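Surface-associated protein CshB (Streptococcus gordonii, PDB 6YZG) probably serves as a cell-wall-linked surface adhesin that binds host fibronectin, this chain being its second non-repetitive, ligand-binding domain. Local coordinates at residues A[14-19]-A[83-88]; A[45-51]-A[205-210]; A[69-73]-A[116-122]. One frame throughout, in Å; residues are numbered along the deposited sequence.

Interaction 1 (A[14-19]-A[83-88]); sequences DQRGGL and PPPSVT
Leu-19 N donates a nearly straight backbone hydrogen bond to Val-87 O at 2.9 Å, tying the loop between strands 10-11 and 24-30 to the loop between strands 71-72 and 119-131. Beside it a water bridges Leu-19 O and Val-87 N. Residues 14-17 form a type I turn whose first residue, Asp-14, binds within its own loop through OD1 and across to the other loop through OD2. Asp-14 OD1 takes the N-H groups of Arg-16 (an Asx turn) and Gly-18 from opposite faces of the carboxylate, while OD2 uses its syn lone pair for Ser-86 OG at 2.9 Å. Ser-86 OG in turn accepts from Arg-16 NH2 at 3.0 Å, with the hydroxyl tilted out of the guanidinium plane. Arg-16 grips Pro-84 O end-on and in that plane, with NH2 at 2.9 Å and a more bent NH1 bond at 3.2 Å. A bend at chi3 (-64°) turns the arginine's end along the proline-rich loop 83-88. Leu-19 CD2 meets Val-87 CG1 at 3.8 Å, and Gly-18 CA lies against Ser-86 CB. The serine hydroxyl thus relays between carboxylate and guanidinium: its two bonds set its rotation, and the flanking charges would probably polarise it.

Interaction 2 (A[45-51]-A[205-210]); sequences FNSTEIY and VDWYKY
The ring of Tyr-210 is sandwiched between Phe-45 CD2, which sits over its centre on one face, and Trp-207 CZ3, offset toward the rim on the opposite one, while Tyr-51 CE1 comes to its edge. The phenylalanine and tyrosine form a T-shaped pair, centroids 5.0 Å apart and planes at 72°, with the Phe-45 edge directed at the Tyr-210 face. Lys-209 O lies at the edge of the Phe-45 ring, and Asn-46 CA rests on one face of Tyr-51. The second subunit adds Tyr-249, edge-to-face with Phe-45, so this aromatic cluster extends into the dimer interface. It joins the 3-10 turn 45-47, just ahead of helix 49-55, to the 3-10 turn 207-209 of a later loop. Thr-48 is the N-cap of that helix, OG1 accepting from Tyr-51 N at 3.1 Å. From the helix, Tyr-51 extends with CG anti to its N (chi1 -179°), carrying OH to the backbone of the other loop, where Asp-206 N donates a nearly straight bond of 2.9 Å; Thr-63 OG1 is also bonded to this hydroxyl. Tyr-210 OH receives a weak bond from Asn-46 N, 3.3 Å away, and has a stronger partner in Asn-120 OD1.

Interaction 3 (A[69-73]-A[116-122]); sequences ENGFL and MNSTNWG
Asn-70 lays its amide alongside the backbone of Gly-122 and engages both polar groups of that residue. Asn-70 ND2 donates to Gly-122 O at 3.0 Å, with the acceptor in the amide plane, while OD1 accepts from Gly-122 N at 2.9 Å from well above the plane of its carbonyl. This pair of bonds fixes the rotation of the amide, whose plane stands 84° from the Trp-121 ring; Trp-121 CB is the part of that side chain it touches. Phe-72 is directed the other way along the strand. Its ring has Ser-118 O and Asn-117 O in plane at the edge, and Phe-72 CE1 meets Met-116 CB at 3.8 Å. Met-116, bent at chi2 and chi3, sets CE 4.1 Å from Phe-72 CZ. Leu-73 crosses Asn-120 at about a right angle, Leu-73 CD2 lying 4.0 Å from Asn-120 CB. With CG anti to the backbone N (chi1 174°), the Asn-120 amide is carried to the 45-51 and 205-210 segments, where ND2 is hydrogen-bonded to Asn-46 OD1. Gly-71 and Asn-120 form the hydrogen-bonded pair, joined by Asn-120 N to Gly-71 O at 3.0 Å and a longer return bond; Leu-73 N to Ser-118 O adds a third link. Phe-72 and Thr-119 follow as a non-hydrogen-bonded pair. This is a short antiparallel beta ladder on strand 119-131, which also pairs with a strand of the second subunit, carrying the sheet across the dimer interface.

Overall arrangement
All three contacts belong to non-repetitive domain 2, and interaction 3 occupies the middle. Its centre is about 12 Å from that of interaction 1 and about 14 Å from that of interaction 2. The centres of interactions 1 and 2 are about 24 Å apart, and their nearest atoms about 11 Å. In chain order 14-19, 45-51, 69-73, 83-88, 116-122 and 205-210 follow, so interaction 1 interleaves with both others, whereas 45-51 and 205-210 bracket interaction 3. Through Trp-121 and Asn-120, strand 119-131 meets both the 83-88 loop, on which Phe-72 also packs, and the 45-51/205-210 pair. Interactions 2 and 3 both touch the second subunit.

Interaction 1 (A[14-19]-A[83-88])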
loop_
_atom_site.group_PDB
_atom_site.type_symbol
_atom_site.label_atom_id
_atom_site.label_comp_id
_atom_site.label_asym_id
_atom_site.label_seq_id
_atom_site.Cartn_x
_atom_site.Cartn_y
_atom_site.Cartn_z
ATOM N N ASP A 14 32.513 4.934 4.908
ATOM C CA ASP A 14 33.204 3.626 5.097
ATOM C C ASP A 14 33.721 3.090 3.745
ATOM O O ASP A 14 33.474 3.720 2.774
ATOM C CB ASP A 14 32.317 2.645 5.876
ATOM C CG ASP A 14 31.153 2.026 5.124
ATOM O OD1 ASP A 14 31.090 2.173 3.940
ATOM O OD2 ASP A 14 30.311 1.432 5.783
ATOM N N GLN A 15 34.337 1.905 3.774
ATOM C CA GLN A 15 34.919 1.201 2.595
ATOM C C GLN A 15 33.877 0.982 1.489
ATOM O O GLN A 15 34.269 0.873 0.337
ATOM C CB GLN A 15 35.423 -0.189 3.019
ATOM C CG GLN A 15 36.801 -0.239 3.692
ATOM C CD GLN A 15 37.260 -1.573 4.258
ATOM O OE1 GLN A 15 36.980 -1.950 5.403
ATOM N NE2 GLN A 15 37.994 -2.321 3.462
ATOM N N ARG A 16 32.597 0.865 1.831
ATOM C CA ARG A 16 31.532 0.594 0.838
ATOM C C ARG A 16 30.773 1.861 0.453
ATOM O O ARG A 16 29.746 1.739 -0.133
ATOM C CB ARG A 16 30.626 -0.522 1.368
ATOM C CG ARG A 16 31.397 -1.777 1.743
ATOM C CD ARG A 16 30.519 -2.972 2.048
ATOM N NE ARG A 16 29.725 -2.683 3.219
ATOM C CZ ARG A 16 28.701 -3.393 3.669
ATOM N NH1 ARG A 16 28.321 -4.498 3.066
ATOM N NH2 ARG A 16 28.055 -2.982 4.728
ATOM N N GLY A 17 31.286 3.022 0.846
ATOM C CA GLY A 17 30.659 4.304 0.531
ATOM C C GLY A 17 29.424 4.567 1.389
ATOM O O GLY A 17 28.563 5.325 0.982
ATOM N N GLY A 18 29.304 3.870 2.502
ATOM C CA GLY A 18 28.181 4.104 3.411
ATOM C C GLY A 18 28.580 4.780 4.716
ATOM O O GLY A 18 29.791 5.056 4.977
ATOM N N LEU A 19 27.579 5.011 5.545
ATOM C CA LEU A 19 27.781 5.806 6.762
ATOM C C LEU A 19 28.514 4.955 7.782
ATOM O O LEU A 19 28.212 3.787 8.014
ATOM C CB LEU A 19 26.431 6.283 7.322
ATOM C CG LEU A 19 25.902 7.579 6.692
ATOM C CD1 LEU A 19 25.870 7.576 5.192
ATOM C CD2 LEU A 19 24.506 7.858 7.239
ATOM N N PRO A 83 26.712 -10.190 4.678
ATOM C CA PRO A 83 26.945 -9.016 5.501
ATOM C C PRO A 83 25.796 -8.057 5.286
ATOM O O PRO A 83 25.268 -7.924 4.202
ATOM C CB PRO A 83 28.232 -8.415 4.954
ATOM C CG PRO A 83 28.875 -9.568 4.213
ATOM C CD PRO A 83 27.729 -10.348 3.624
ATOM N N PRO A 84 25.354 -7.367 6.334
ATOM C CA PRO A 84 24.320 -6.385 6.109
ATOM C C PRO A 84 24.914 -5.187 5.395
ATOM O O PRO A 84 26.141 -4.993 5.379
ATOM C CB PRO A 84 23.879 -5.956 7.493
ATOM C CG PRO A 84 25.094 -6.173 8.306
ATOM C CD PRO A 84 25.821 -7.404 7.711
ATOM N N PRO A 85 24.017 -4.401 4.795
ATOM C CA PRO A 85 24.404 -3.223 4.014
ATOM C C PRO A 85 24.821 -2.095 4.963
ATOM O O PRO A 85 24.900 -2.253 6.147
ATOM C CB PRO A 85 23.166 -2.922 3.229
ATOM C CG PRO A 85 22.062 -3.267 4.213
ATOM C CD PRO A 85 22.549 -4.529 4.882
ATOM N N SER A 86 25.237 -0.989 4.358
ATOM C CA SER A 86 25.492 0.275 5.064
ATOM C C SER A 86 24.349 1.218 4.721
ATOM O O SER A 86 23.725 1.142 3.660
ATOM C CB SER A 86 26.830 0.894 4.742
ATOM O OG SER A 86 27.908 0.032 5.145
ATOM N N VAL A 87 24.087 2.113 5.640
ATOM C CA VAL A 87 23.179 3.235 5.380
ATOM C C VAL A 87 23.813 4.103 4.304
ATOM O O VAL A 87 25.053 4.351 4.399
ATOM C CB VAL A 87 22.914 4.022 6.658
ATOM C CG1 VAL A 87 21.998 5.198 6.380
ATOM C CG2 VAL A 87 22.325 3.121 7.749
ATOM N N THR A 88 23.050 4.538 3.339
ATOM C CA THR A 88 23.652 5.287 2.200
ATOM C C THR A 88 22.639 6.202 1.543
ATOM O O THR A 88 21.461 5.950 1.603
ATOM C CB THR A 88 24.244 4.307 1.193
ATOM O OG1 THR A 88 25.020 5.016 0.213
ATOM C CG2 THR A 88 23.184 3.474 0.540
HETATM O O HOH W 1 25.749 -5.991 1.921
HETATM O O HOH W 2 25.905 2.214 7.816
#

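Interaction 2 (A[45-51]-A[205-210])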
loop_
_atom_site.group_PDB
_atom_site.type_symbol
_atom_site.label_atom_id
_atom_site.label_comp_id
_atom_site.label_asym_id
_atom_site.label_seq_id
_atom_site.Cartn_x
_atom_site.Cartn_y
_atom_site.Cartn_z
ATOM N N PHE A 45 16.419 0.455 17.200
ATOM C CA PHE A 45 15.565 1.041 18.263
ATOM C C PHE A 45 15.623 0.177 19.546
ATOM O O PHE A 45 15.498 0.737 20.643
ATOM C CB PHE A 45 14.140 1.197 17.781
ATOM C CG PHE A 45 13.220 1.981 18.669
ATOM C CD1 PHE A 45 13.389 3.344 18.860
ATOM C CD2 PHE A 45 12.214 1.325 19.340
ATOM C CE1 PHE A 45 12.488 4.012 19.669
ATOM C CE2 PHE A 45 11.331 2.003 20.179
ATOM C CZ PHE A 45 11.485 3.353 20.319
ATOM N N ASN A 46 15.807 -1.112 19.432
ATOM C CA ASN A 46 15.886 -2.048 20.604
ATOM C C ASN A 46 17.158 -1.796 21.411
ATOM O O ASN A 46 17.288 -2.411 22.485
ATOM C CB ASN A 46 15.778 -3.488 20.125
ATOM C CG ASN A 46 16.782 -3.891 19.076
ATOM O OD1 ASN A 46 16.837 -3.256 18.038
ATOM N ND2 ASN A 46 17.553 -4.973 19.236
ATOM N N SER A 47 18.039 -0.915 20.991
ATOM C CA SER A 47 19.223 -0.483 21.760
ATOM C C SER A 47 19.003 0.804 22.522
ATOM O O SER A 47 19.978 1.238 23.209
ATOM C CB SER A 47 20.444 -0.313 20.886
ATOM O OG SER A 47 20.371 0.836 20.066
ATOM N N THR A 48 17.861 1.446 22.357
ATOM C CA THR A 48 17.675 2.795 22.951
ATOM C C THR A 48 17.127 2.768 24.381
ATOM O O THR A 48 16.491 1.843 24.749
ATOM C CB THR A 48 16.732 3.660 22.101
ATOM O OG1 THR A 48 15.419 3.095 22.105
ATOM C CG2 THR A 48 17.198 3.802 20.671
ATOM N N GLU A 49 17.370 3.847 25.110
ATOM C CA GLU A 49 16.804 4.011 26.474
ATOM C C GLU A 49 15.279 4.134 26.372
ATOM O O GLU A 49 14.631 3.741 27.260
ATOM C CB GLU A 49 17.387 5.237 27.172
ATOM C CG GLU A 49 18.856 5.090 27.440
ATOM C CD GLU A 49 19.282 4.392 28.713
ATOM O OE1 GLU A 49 18.459 4.202 29.593
ATOM O OE2 GLU A 49 20.490 4.105 28.826
ATOM N N ILE A 50 14.773 4.688 25.270
ATOM C CA ILE A 50 13.318 4.751 25.034
ATOM C C ILE A 50 12.741 3.325 25.134
ATOM O O ILE A 50 11.773 3.064 25.830
ATOM C CB ILE A 50 12.972 5.425 23.700
ATOM C CG1 ILE A 50 13.499 6.872 23.596
ATOM C CG2 ILE A 50 11.489 5.311 23.470
ATOM C CD1 ILE A 50 13.759 7.238 22.171
ATOM N N TYR A 51 13.332 2.421 24.362
ATOM C CA TYR A 51 12.862 1.026 24.316
ATOM C C TYR A 51 13.100 0.329 25.701
ATOM O O TYR A 51 12.180 -0.359 26.135
ATOM C CB TYR A 51 13.616 0.304 23.191
ATOM C CG TYR A 51 13.202 -1.130 23.036
ATOM C CD1 TYR A 51 12.114 -1.520 22.254
ATOM C CD2 TYR A 51 13.918 -2.124 23.714
ATOM C CE1 TYR A 51 11.776 -2.838 22.075
ATOM C CE2 TYR A 51 13.577 -3.451 23.543
ATOM C CZ TYR A 51 12.529 -3.804 22.716
ATOM O OH TYR A 51 12.180 -5.149 22.622
ATOM N N VAL A 205 13.354 -9.231 19.614
ATOM C CA VAL A 205 12.768 -7.903 19.916
ATOM C C VAL A 205 11.293 -8.049 20.275
ATOM O O VAL A 205 10.595 -8.916 19.682
ATOM C CB VAL A 205 12.974 -7.011 18.692
ATOM C CG1 VAL A 205 12.244 -5.703 18.912
ATOM C CG2 VAL A 205 14.424 -6.807 18.331
ATOM N N ASP A 206 10.796 -7.213 21.159
ATOM C CA ASP A 206 9.375 -7.040 21.467
ATOM C C ASP A 206 8.778 -5.973 20.534
ATOM O O ASP A 206 8.866 -4.766 20.836
ATOM C CB ASP A 206 9.121 -6.724 22.927
ATOM C CG ASP A 206 7.623 -6.615 23.216
ATOM O OD1 ASP A 206 6.803 -6.719 22.295
ATOM O OD2 ASP A 206 7.284 -6.491 24.415
ATOM N N TRP A 207 8.300 -6.370 19.371
ATOM C CA TRP A 207 7.860 -5.419 18.331
ATOM C C TRP A 207 6.674 -4.642 18.850
ATOM O O TRP A 207 6.426 -3.543 18.349
ATOM C CB TRP A 207 7.517 -6.186 17.045
ATOM C CG TRP A 207 8.715 -6.916 16.555
ATOM C CD1 TRP A 207 8.952 -8.260 16.676
ATOM C CD2 TRP A 207 9.948 -6.357 16.054
ATOM N NE1 TRP A 207 10.181 -8.543 16.209
ATOM C CE2 TRP A 207 10.848 -7.417 15.772
ATOM C CE3 TRP A 207 10.383 -5.054 15.737
ATOM C CZ2 TRP A 207 12.118 -7.263 15.246
ATOM C CZ3 TRP A 207 11.623 -4.898 15.215
ATOM C CH2 TRP A 207 12.511 -5.955 14.994
ATOM N N TYR A 208 5.873 -5.168 19.775
ATOM C CA TYR A 208 4.723 -4.397 20.289
ATOM C C TYR A 208 5.226 -3.131 20.982
ATOM O O TYR A 208 4.442 -2.133 21.054
ATOM C CB TYR A 208 3.876 -5.224 21.256
ATOM C CG TYR A 208 3.318 -6.432 20.590
ATOM C CD1 TYR A 208 2.439 -6.325 19.525
ATOM C CD2 TYR A 208 3.661 -7.694 21.053
ATOM C CE1 TYR A 208 1.896 -7.463 18.919
ATOM C CE2 TYR A 208 3.192 -8.825 20.411
ATOM C CZ TYR A 208 2.307 -8.714 19.350
ATOM O OH TYR A 208 1.850 -9.873 18.758
ATOM N N LYS A 209 6.445 -3.130 21.478
ATOM C CA LYS A 209 7.023 -1.936 22.148
ATOM C C LYS A 209 7.787 -1.074 21.122
ATOM O O LYS A 209 8.369 -0.070 21.543
ATOM C CB LYS A 209 7.828 -2.272 23.398
ATOM C CG LYS A 209 6.968 -2.944 24.472
ATOM C CD LYS A 209 5.713 -2.135 24.789
ATOM C CE LYS A 209 4.773 -2.777 25.804
ATOM N NZ LYS A 209 5.399 -2.865 27.139
ATOM N N TYR A 210 7.770 -1.365 19.831
ATOM C CA TYR A 210 8.096 -0.365 18.768
ATOM C C TYR A 210 6.885 0.528 18.553
ATOM O O TYR A 210 7.065 1.614 18.016
ATOM C CB TYR A 210 8.535 -1.047 17.480
ATOM C CG TYR A 210 9.996 -1.398 17.392
ATOM C CD1 TYR A 210 10.672 -2.049 18.411
ATOM C CD2 TYR A 210 10.722 -1.084 16.260
ATOM C CE1 TYR A 210 12.007 -2.351 18.292
ATOM C CE2 TYR A 210 12.057 -1.404 16.115
ATOM C CZ TYR A 210 12.716 -2.023 17.141
ATOM O OH TYR A 210 14.033 -2.418 17.035
#

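Interaction 3 (A[69-73]-A[116-122])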
loop_
_atom_site.group_PDB
_atom_site.type_symbol
_atom_site.label_atom_id
_atom_site.label_comp_id
_atom_site.label_asym_id
_atom_site.label_seq_id
_atom_site.Cartn_x
_atom_site.Cartn_y
_atom_site.Cartn_z
ATOM N N GLU A 69 23.368 -4.028 16.989
ATOM C CA GLU A 69 23.961 -3.447 15.780
ATOM C C GLU A 69 22.896 -3.432 14.679
ATOM O O GLU A 69 21.981 -4.282 14.685
ATOM C CB GLU A 69 25.170 -4.266 15.300
ATOM C CG GLU A 69 26.355 -4.233 16.249
ATOM C CD GLU A 69 27.498 -5.141 15.812
ATOM O OE1 GLU A 69 27.960 -4.993 14.658
ATOM O OE2 GLU A 69 27.900 -6.028 16.603
ATOM N N ASN A 70 23.009 -2.512 13.742
ATOM C CA ASN A 70 22.186 -2.510 12.519
ATOM C C ASN A 70 22.345 -3.844 11.804
ATOM O O ASN A 70 23.485 -4.338 11.681
ATOM C CB ASN A 70 22.517 -1.354 11.603
ATOM C CG ASN A 70 22.041 -0.032 12.177
ATOM O OD1 ASN A 70 21.233 0.024 13.114
ATOM N ND2 ASN A 70 22.505 1.028 11.517
ATOM N N GLY A 71 21.275 -4.403 11.309
ATOM C CA GLY A 71 21.436 -5.600 10.481
ATOM C C GLY A 71 20.085 -6.173 10.120
ATOM O O GLY A 71 19.061 -5.482 10.124
ATOM N N PHE A 72 20.086 -7.428 9.663
ATOM C CA PHE A 72 18.853 -8.103 9.245
ATOM C C PHE A 72 17.974 -8.523 10.429
ATOM O O PHE A 72 18.516 -8.816 11.517
ATOM C CB PHE A 72 19.230 -9.345 8.432
ATOM C CG PHE A 72 19.998 -9.001 7.172
ATOM C CD1 PHE A 72 19.322 -8.395 6.148
ATOM C CD2 PHE A 72 21.329 -9.347 7.008
ATOM C CE1 PHE A 72 19.962 -8.070 4.964
ATOM C CE2 PHE A 72 21.970 -9.029 5.809
ATOM C CZ PHE A 72 21.298 -8.359 4.825
ATOM N N LEU A 73 16.682 -8.620 10.160
ATOM C CA LEU A 73 15.793 -9.359 11.079
ATOM C C LEU A 73 16.374 -10.767 11.295
ATOM O O LEU A 73 16.797 -11.380 10.318
ATOM C CB LEU A 73 14.408 -9.399 10.524
ATOM C CG LEU A 73 13.712 -8.059 10.349
ATOM C CD1 LEU A 73 12.422 -8.193 9.520
ATOM C CD2 LEU A 73 13.426 -7.437 11.694
ATOM N N MET A 116 18.886 -3.184 1.662
ATOM C CA MET A 116 18.419 -4.575 1.539
ATOM C C MET A 116 17.097 -4.660 2.271
ATOM O O MET A 116 16.863 -3.948 3.243
ATOM C CB MET A 116 19.416 -5.554 2.102
ATOM C CG MET A 116 20.734 -5.468 1.355
ATOM S SD MET A 116 20.780 -6.571 -0.005
ATOM C CE MET A 116 20.722 -8.198 0.790
ATOM N N ASN A 117 16.263 -5.599 1.879
ATOM C CA ASN A 117 15.010 -5.879 2.587
ATOM C C ASN A 117 15.271 -6.638 3.906
ATOM O O ASN A 117 16.255 -7.331 4.075
ATOM C CB ASN A 117 14.100 -6.685 1.690
ATOM C CG ASN A 117 13.851 -5.915 0.410
ATOM O OD1 ASN A 117 13.319 -4.808 0.483
ATOM N ND2 ASN A 117 14.212 -6.515 -0.728
ATOM N N SER A 118 14.308 -6.504 4.802
ATOM C CA SER A 118 14.182 -7.381 5.984
ATOM C C SER A 118 15.208 -7.052 7.056
ATOM O O SER A 118 16.045 -7.870 7.438
ATOM C CB SER A 118 14.232 -8.851 5.629
ATOM O OG SER A 118 13.286 -9.099 4.591
ATOM N N THR A 119 15.117 -5.826 7.593
ATOM C CA THR A 119 16.136 -5.253 8.497
ATOM C C THR A 119 15.532 -4.571 9.706
ATOM O O THR A 119 14.355 -4.302 9.771
ATOM C CB THR A 119 17.057 -4.279 7.758
ATOM O OG1 THR A 119 16.279 -3.140 7.405
ATOM C CG2 THR A 119 17.715 -4.902 6.548
ATOM N N ASN A 120 16.404 -4.281 10.648
ATOM C CA ASN A 120 16.109 -3.547 11.890
ATOM C C ASN A 120 17.346 -2.688 12.123
ATOM O O ASN A 120 18.452 -3.191 12.399
ATOM C CB ASN A 120 15.889 -4.526 13.041
ATOM C CG ASN A 120 15.719 -3.891 14.400
ATOM O OD1 ASN A 120 15.142 -2.828 14.549
ATOM N ND2 ASN A 120 16.117 -4.630 15.446
ATOM N N TRP A 121 17.183 -1.387 11.889
ATOM C CA TRP A 121 18.350 -0.468 11.839
ATOM C C TRP A 121 17.968 0.889 12.379
ATOM O O TRP A 121 16.767 1.236 12.440
ATOM C CB TRP A 121 18.940 -0.352 10.420
ATOM C CG TRP A 121 18.049 0.285 9.416
ATOM C CD1 TRP A 121 17.072 -0.304 8.661
ATOM C CD2 TRP A 121 18.073 1.640 8.929
ATOM N NE1 TRP A 121 16.544 0.550 7.739
ATOM C CE2 TRP A 121 17.146 1.767 7.885
ATOM C CE3 TRP A 121 18.864 2.747 9.252
ATOM C CZ2 TRP A 121 16.958 2.948 7.162
ATOM C CZ3 TRP A 121 18.664 3.926 8.550
ATOM C CH2 TRP A 121 17.736 4.015 7.533
ATOM N N GLY A 122 18.979 1.717 12.622
ATOM C CA GLY A 122 18.711 3.131 12.947
ATOM C C GLY A 122 19.961 3.946 12.779
ATOM O O GLY A 122 21.078 3.417 12.603
HETATM O O HOH W 3 19.444 -5.133 14.120
#